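Local atomic coordinates of type I polyketide synthase PikAII (Streptomyces venezuelae, PDB entry 3QP9), a protein that acts as a C2-type ketoreductase domain of a modular polyketide synthase, a type linked to epimerization that probably does not reduce the ketone of its intermediate. Residues Val24-Arg36 with Gly482-Ser494. Residues are numbered along the deposited sequence; the frame is centred on the assembly and turned at random.
Sequences VQDSWRYRIDWKR and GDTAVTIADVDWS
Arg-29 meets Asp-483 in a salt bridge. Both terminal nitrogens of Arg-29 donate to one oxygen, Asp-483 OD2, NH2 at 2.7 Å. The guanidinium and carboxylate planes are nearly coplanar, 17° apart, and OD2 sits in the guanidinium plane. A bend at chi3 (46°) turns the arginine tip to the acid, while NE bonds Ala-236 O. CG2 of Val-486 packs over one guanidinium face.

Tyr-30 and Thr-487 form an antiparallel hydrogen-bonded pair. Each backbone N donates to the other residue's O, with Thr-487 N to Tyr-30 O at 2.8 Å. Ala-489 N extends the ladder to Trp-28 O. Trp-493 NE1 donates to Tyr-30 OH at 2.9 Å. The two rings make an offset edge-to-face pair, planes at 72°, with Trp-493 CZ2 over the Tyr-30 face. One water also links Tyr-30 OH to Ser-27 O, Ala-489 O and Val-491 N.

Further out, Asp-490 CB makes a CH-pi contact with the Trp-28 five-membered ring, 3.9 Å from its centroid. A second water bridges Trp-28 NE1 and Asp-490 OD2. Ile-488 CG2 touches the indole edge at CE3.

Strand 29-36 lies between strand 227-235 and strand 485-488, which lies beside strand 435-441. This N-terminal strand links the structural and catalytic subdomains, both Rossmann-like, of a modular polyketide synthase ketoreductase.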
loop_
_atom_site.group_PDB
_atom_site.type_symbol
_atom_site.label_atom_id
_atom_site.label_comp_id
_atom_site.label_asym_id
_atom_site.label_seq_id
_atom_site.Cartn_x
_atom_site.Cartn_y
_atom_site.Cartn_z
ATOM N N VAL A 24 19.118 10.445 14.515
ATOM C CA VAL A 24 19.734 11.374 13.533
ATOM C C VAL A 24 18.684 11.493 12.457
ATOM O O VAL A 24 17.818 12.396 12.551
ATOM C CB VAL A 24 21.142 10.865 13.017
ATOM C CG1 VAL A 24 21.487 11.368 11.605
ATOM C CG2 VAL A 24 22.263 11.281 14.033
ATOM N N GLN A 25 18.771 10.558 11.491
ATOM C CA GLN A 25 17.866 10.318 10.357
ATOM C C GLN A 25 18.401 9.146 9.488
ATOM O O GLN A 25 17.659 8.563 8.712
ATOM C CB GLN A 25 17.580 11.544 9.448
ATOM C CG GLN A 25 18.651 11.909 8.383
ATOM C CD GLN A 25 19.527 13.133 8.766
ATOM O OE1 GLN A 25 20.253 13.660 7.940
ATOM N NE2 GLN A 25 19.461 13.547 10.003
ATOM N N ASP A 26 19.683 8.805 9.615
ATOM C CA ASP A 26 20.058 7.533 9.034
ATOM C C ASP A 26 19.468 6.395 9.883
ATOM O O ASP A 26 19.378 5.261 9.451
ATOM C CB ASP A 26 21.560 7.423 8.762
ATOM C CG ASP A 26 21.830 6.753 7.425
ATOM O OD1 ASP A 26 22.159 7.466 6.415
ATOM O OD2 ASP A 26 21.640 5.512 7.372
ATOM N N SER A 27 19.017 6.703 11.086
ATOM C CA SER A 27 18.349 5.687 11.862
ATOM C C SER A 27 16.849 5.771 11.594
ATOM O O SER A 27 16.097 5.068 12.210
ATOM C CB SER A 27 18.626 5.840 13.369
ATOM O OG SER A 27 18.047 7.087 13.779
ATOM N N TRP A 28 16.408 6.587 10.635
ATOM C CA TRP A 28 14.977 6.573 10.235
ATOM C C TRP A 28 14.691 5.657 9.019
ATOM O O TRP A 28 13.550 5.588 8.610
ATOM C CB TRP A 28 14.489 7.995 9.848
ATOM C CG TRP A 28 14.590 9.021 10.921
ATOM C CD1 TRP A 28 14.927 8.838 12.220
ATOM C CD2 TRP A 28 14.239 10.394 10.786
ATOM N NE1 TRP A 28 14.913 10.048 12.870
ATOM C CE2 TRP A 28 14.426 11.002 12.036
ATOM C CE3 TRP A 28 13.838 11.187 9.705
ATOM C CZ2 TRP A 28 14.184 12.388 12.263
ATOM C CZ3 TRP A 28 13.578 12.561 9.939
ATOM C CH2 TRP A 28 13.742 13.125 11.224
ATOM N N ARG A 29 15.724 5.055 8.398
ATOM C CA ARG A 29 15.496 4.245 7.200
ATOM C C ARG A 29 15.149 2.792 7.463
ATOM O O ARG A 29 15.866 2.105 8.173
ATOM C CB ARG A 29 16.755 4.304 6.264
ATOM C CG ARG A 29 17.128 5.667 5.818
ATOM C CD ARG A 29 18.598 5.604 5.126
ATOM N NE ARG A 29 18.652 4.459 4.205
ATOM C CZ ARG A 29 18.130 4.456 2.969
ATOM N NH1 ARG A 29 18.233 3.374 2.198
ATOM N NH2 ARG A 29 17.629 5.578 2.428
ATOM N N TYR A 30 13.975 2.326 6.936
ATOM C CA TYR A 30 13.504 0.933 7.086
ATOM C C TYR A 30 13.138 0.444 5.752
ATOM O O TYR A 30 12.946 1.272 4.822
ATOM C CB TYR A 30 12.263 0.811 8.032
ATOM C CG TYR A 30 12.618 1.340 9.405
ATOM C CD1 TYR A 30 12.509 2.701 9.686
ATOM C CD2 TYR A 30 13.228 0.531 10.326
ATOM C CE1 TYR A 30 12.890 3.255 10.951
ATOM C CE2 TYR A 30 13.578 1.060 11.645
ATOM C CZ TYR A 30 13.426 2.421 11.879
ATOM O OH TYR A 30 13.789 2.900 13.101
ATOM N N ARG A 31 13.009 -0.869 5.598
ATOM C CA ARG A 31 12.428 -1.327 4.319
ATOM C C ARG A 31 11.767 -2.607 4.569
ATOM O O ARG A 31 12.035 -3.285 5.602
ATOM C CB ARG A 31 13.586 -1.544 3.285
ATOM C CG ARG A 31 14.742 -2.513 3.793
ATOM C CD ARG A 31 15.652 -3.199 2.654
ATOM N NE ARG A 31 17.004 -3.323 3.174
ATOM C CZ ARG A 31 17.571 -4.387 3.737
ATOM N NH1 ARG A 31 18.802 -4.261 4.200
ATOM N NH2 ARG A 31 16.988 -5.563 3.815
ATOM N N ILE A 32 11.029 -3.093 3.582
ATOM C CA ILE A 32 10.359 -4.405 3.700
ATOM C C ILE A 32 11.191 -5.552 3.133
ATOM O O ILE A 32 11.663 -5.475 2.039
ATOM C CB ILE A 32 8.903 -4.389 3.087
ATOM C CG1 ILE A 32 7.921 -3.582 4.000
ATOM C CG2 ILE A 32 8.283 -5.841 2.879
ATOM C CD1 ILE A 32 7.667 -4.207 5.368
ATOM N N ASP A 33 11.457 -6.593 3.924
ATOM C CA ASP A 33 12.259 -7.723 3.376
ATOM C C ASP A 33 11.350 -8.951 3.463
ATOM O O ASP A 33 10.357 -8.925 4.190
ATOM C CB ASP A 33 13.531 -7.937 4.215
ATOM C CG ASP A 33 14.711 -8.236 3.352
ATOM O OD1 ASP A 33 15.795 -7.635 3.596
ATOM O OD2 ASP A 33 14.553 -9.024 2.365
ATOM N N TRP A 34 11.639 -9.982 2.685
ATOM C CA TRP A 34 10.845 -11.216 2.652
ATOM C C TRP A 34 11.727 -12.351 3.079
ATOM O O TRP A 34 12.762 -12.656 2.396
ATOM C CB TRP A 34 10.327 -11.393 1.202
ATOM C CG TRP A 34 9.207 -10.420 0.939
ATOM C CD1 TRP A 34 9.317 -9.163 0.451
ATOM C CD2 TRP A 34 7.796 -10.629 1.239
ATOM N NE1 TRP A 34 8.032 -8.555 0.437
ATOM C CE2 TRP A 34 7.113 -9.433 0.924
ATOM C CE3 TRP A 34 7.067 -11.714 1.809
ATOM C CZ2 TRP A 34 5.705 -9.277 1.081
ATOM C CZ3 TRP A 34 5.685 -11.563 2.019
ATOM C CH2 TRP A 34 5.009 -10.349 1.603
ATOM N N LYS A 35 11.462 -12.908 4.253
ATOM C CA LYS A 35 12.367 -13.894 4.857
ATOM C C LYS A 35 11.971 -15.297 4.360
ATOM O O LYS A 35 10.861 -15.753 4.579
ATOM C CB LYS A 35 12.184 -13.841 6.378
ATOM C CG LYS A 35 12.815 -14.933 7.153
ATOM C CD LYS A 35 12.310 -14.883 8.686
ATOM C CE LYS A 35 13.452 -15.287 9.669
ATOM N NZ LYS A 35 12.834 -16.116 10.775
ATOM N N ARG A 36 12.903 -15.993 3.721
ATOM C CA ARG A 36 12.642 -17.401 3.320
ATOM C C ARG A 36 12.345 -18.302 4.532
ATOM O O ARG A 36 13.162 -18.352 5.515
ATOM C CB ARG A 36 13.888 -17.913 2.574
ATOM C CG ARG A 36 14.100 -17.087 1.319
ATOM C CD ARG A 36 15.536 -17.271 0.767
ATOM N NE ARG A 36 15.481 -17.811 -0.579
ATOM C CZ ARG A 36 15.295 -17.069 -1.665
ATOM N NH1 ARG A 36 15.144 -15.727 -1.566
ATOM N NH2 ARG A 36 15.249 -17.675 -2.844
ATOM N N GLY A 482 19.605 5.504 -4.881
ATOM C CA GLY A 482 18.965 4.627 -5.833
ATOM C C GLY A 482 17.794 3.868 -5.218
ATOM O O GLY A 482 17.323 2.943 -5.811
ATOM N N ASP A 483 17.337 4.229 -4.015
ATOM C CA ASP A 483 16.176 3.565 -3.408
ATOM C C ASP A 483 14.943 3.668 -4.282
ATOM O O ASP A 483 14.628 4.772 -4.834
ATOM C CB ASP A 483 15.862 4.230 -2.078
ATOM C CG ASP A 483 16.838 3.828 -0.962
ATOM O OD1 ASP A 483 17.477 2.788 -1.080
ATOM O OD2 ASP A 483 16.979 4.542 0.031
ATOM N N THR A 484 14.222 2.554 -4.343
ATOM C CA THR A 484 12.973 2.389 -5.063
ATOM C C THR A 484 11.798 2.253 -4.077
ATOM O O THR A 484 10.721 2.730 -4.355
ATOM C CB THR A 484 13.081 1.280 -6.169
ATOM O OG1 THR A 484 11.932 1.341 -7.039
ATOM C CG2 THR A 484 13.096 -0.023 -5.599
ATOM N N ALA A 485 12.010 1.700 -2.879
ATOM C CA ALA A 485 10.926 1.561 -1.906
ATOM C C ALA A 485 11.689 1.651 -0.580
ATOM O O ALA A 485 12.593 0.834 -0.334
ATOM C CB ALA A 485 10.222 0.222 -2.090
ATOM N N VAL A 486 11.440 2.688 0.216
ATOM C CA VAL A 486 12.085 2.811 1.524
ATOM C C VAL A 486 11.026 3.403 2.498
ATOM O O VAL A 486 10.135 4.088 2.069
ATOM C CB VAL A 486 13.299 3.706 1.416
ATOM C CG1 VAL A 486 12.905 5.108 0.975
ATOM C CG2 VAL A 486 14.103 3.712 2.748
ATOM N N THR A 487 11.106 3.103 3.779
ATOM C CA THR A 487 10.242 3.747 4.811
ATOM C C THR A 487 11.121 4.752 5.609
ATOM O O THR A 487 12.156 4.388 6.112
ATOM C CB THR A 487 9.715 2.716 5.783
ATOM O OG1 THR A 487 8.884 1.867 5.046
ATOM C CG2 THR A 487 8.910 3.338 6.983
ATOM N N ILE A 488 10.630 5.980 5.810
ATOM C CA ILE A 488 11.385 6.936 6.589
ATOM C C ILE A 488 10.469 7.275 7.768
ATOM O O ILE A 488 9.454 7.896 7.587
ATOM C CB ILE A 488 11.646 8.138 5.775
ATOM C CG1 ILE A 488 12.480 7.681 4.545
ATOM C CG2 ILE A 488 12.537 9.189 6.644
ATOM C CD1 ILE A 488 12.906 8.831 3.693
ATOM N N ALA A 489 10.902 6.938 8.964
ATOM C CA ALA A 489 10.072 7.149 10.130
ATOM C C ALA A 489 10.952 7.243 11.406
ATOM O O ALA A 489 12.019 6.619 11.477
ATOM C CB ALA A 489 9.046 5.995 10.204
ATOM N N ASP A 490 10.567 8.103 12.352
ATOM C CA ASP A 490 11.304 8.293 13.586
ATOM C C ASP A 490 10.462 7.559 14.614
ATOM O O ASP A 490 9.412 8.075 15.024
ATOM C CB ASP A 490 11.407 9.823 13.909
ATOM C CG ASP A 490 12.248 10.091 15.166
ATOM O OD1 ASP A 490 12.593 9.109 15.862
ATOM O OD2 ASP A 490 12.592 11.255 15.461
ATOM N N VAL A 491 10.913 6.358 15.005
ATOM C CA VAL A 491 10.147 5.432 15.802
ATOM C C VAL A 491 10.972 5.073 17.066
ATOM O O VAL A 491 12.156 4.711 16.961
ATOM C CB VAL A 491 9.832 4.125 14.999
ATOM C CG1 VAL A 491 8.752 3.321 15.773
ATOM C CG2 VAL A 491 9.305 4.409 13.573
ATOM N N ASP A 492 10.394 5.274 18.251
ATOM C CA ASP A 492 10.895 4.650 19.484
ATOM C C ASP A 492 10.213 3.275 19.562
ATOM O O ASP A 492 9.087 3.165 20.017
ATOM C CB ASP A 492 10.527 5.516 20.710
ATOM C CG ASP A 492 10.840 4.846 22.050
ATOM O OD1 ASP A 492 11.529 3.787 22.177
ATOM O OD2 ASP A 492 10.326 5.391 23.035
ATOM N N TRP A 493 10.940 2.243 19.138
ATOM C CA TRP A 493 10.429 0.878 19.107
ATOM C C TRP A 493 10.033 0.304 20.474
ATOM O O TRP A 493 9.174 -0.539 20.543
ATOM C CB TRP A 493 11.449 -0.048 18.364
ATOM C CG TRP A 493 11.599 0.388 16.924
ATOM C CD1 TRP A 493 12.648 1.036 16.347
ATOM C CD2 TRP A 493 10.602 0.255 15.908
ATOM N NE1 TRP A 493 12.400 1.270 15.028
ATOM C CE2 TRP A 493 11.143 0.811 14.725
ATOM C CE3 TRP A 493 9.320 -0.352 15.870
ATOM C CZ2 TRP A 493 10.422 0.851 13.514
ATOM C CZ3 TRP A 493 8.597 -0.322 14.641
ATOM C CH2 TRP A 493 9.165 0.242 13.495
ATOM N N SER A 494 10.684 0.775 21.550
ATOM C CA SER A 494 10.346 0.327 22.886
ATOM C C SER A 494 8.864 0.725 23.248
ATOM O O SER A 494 8.222 0.038 24.063
ATOM C CB SER A 494 11.424 0.806 23.885
ATOM O OG SER A 494 11.355 2.219 24.130
HETATM O O HOH W 1 13.274 5.564 13.433
HETATM O O HOH W 2 15.337 11.295 15.740
#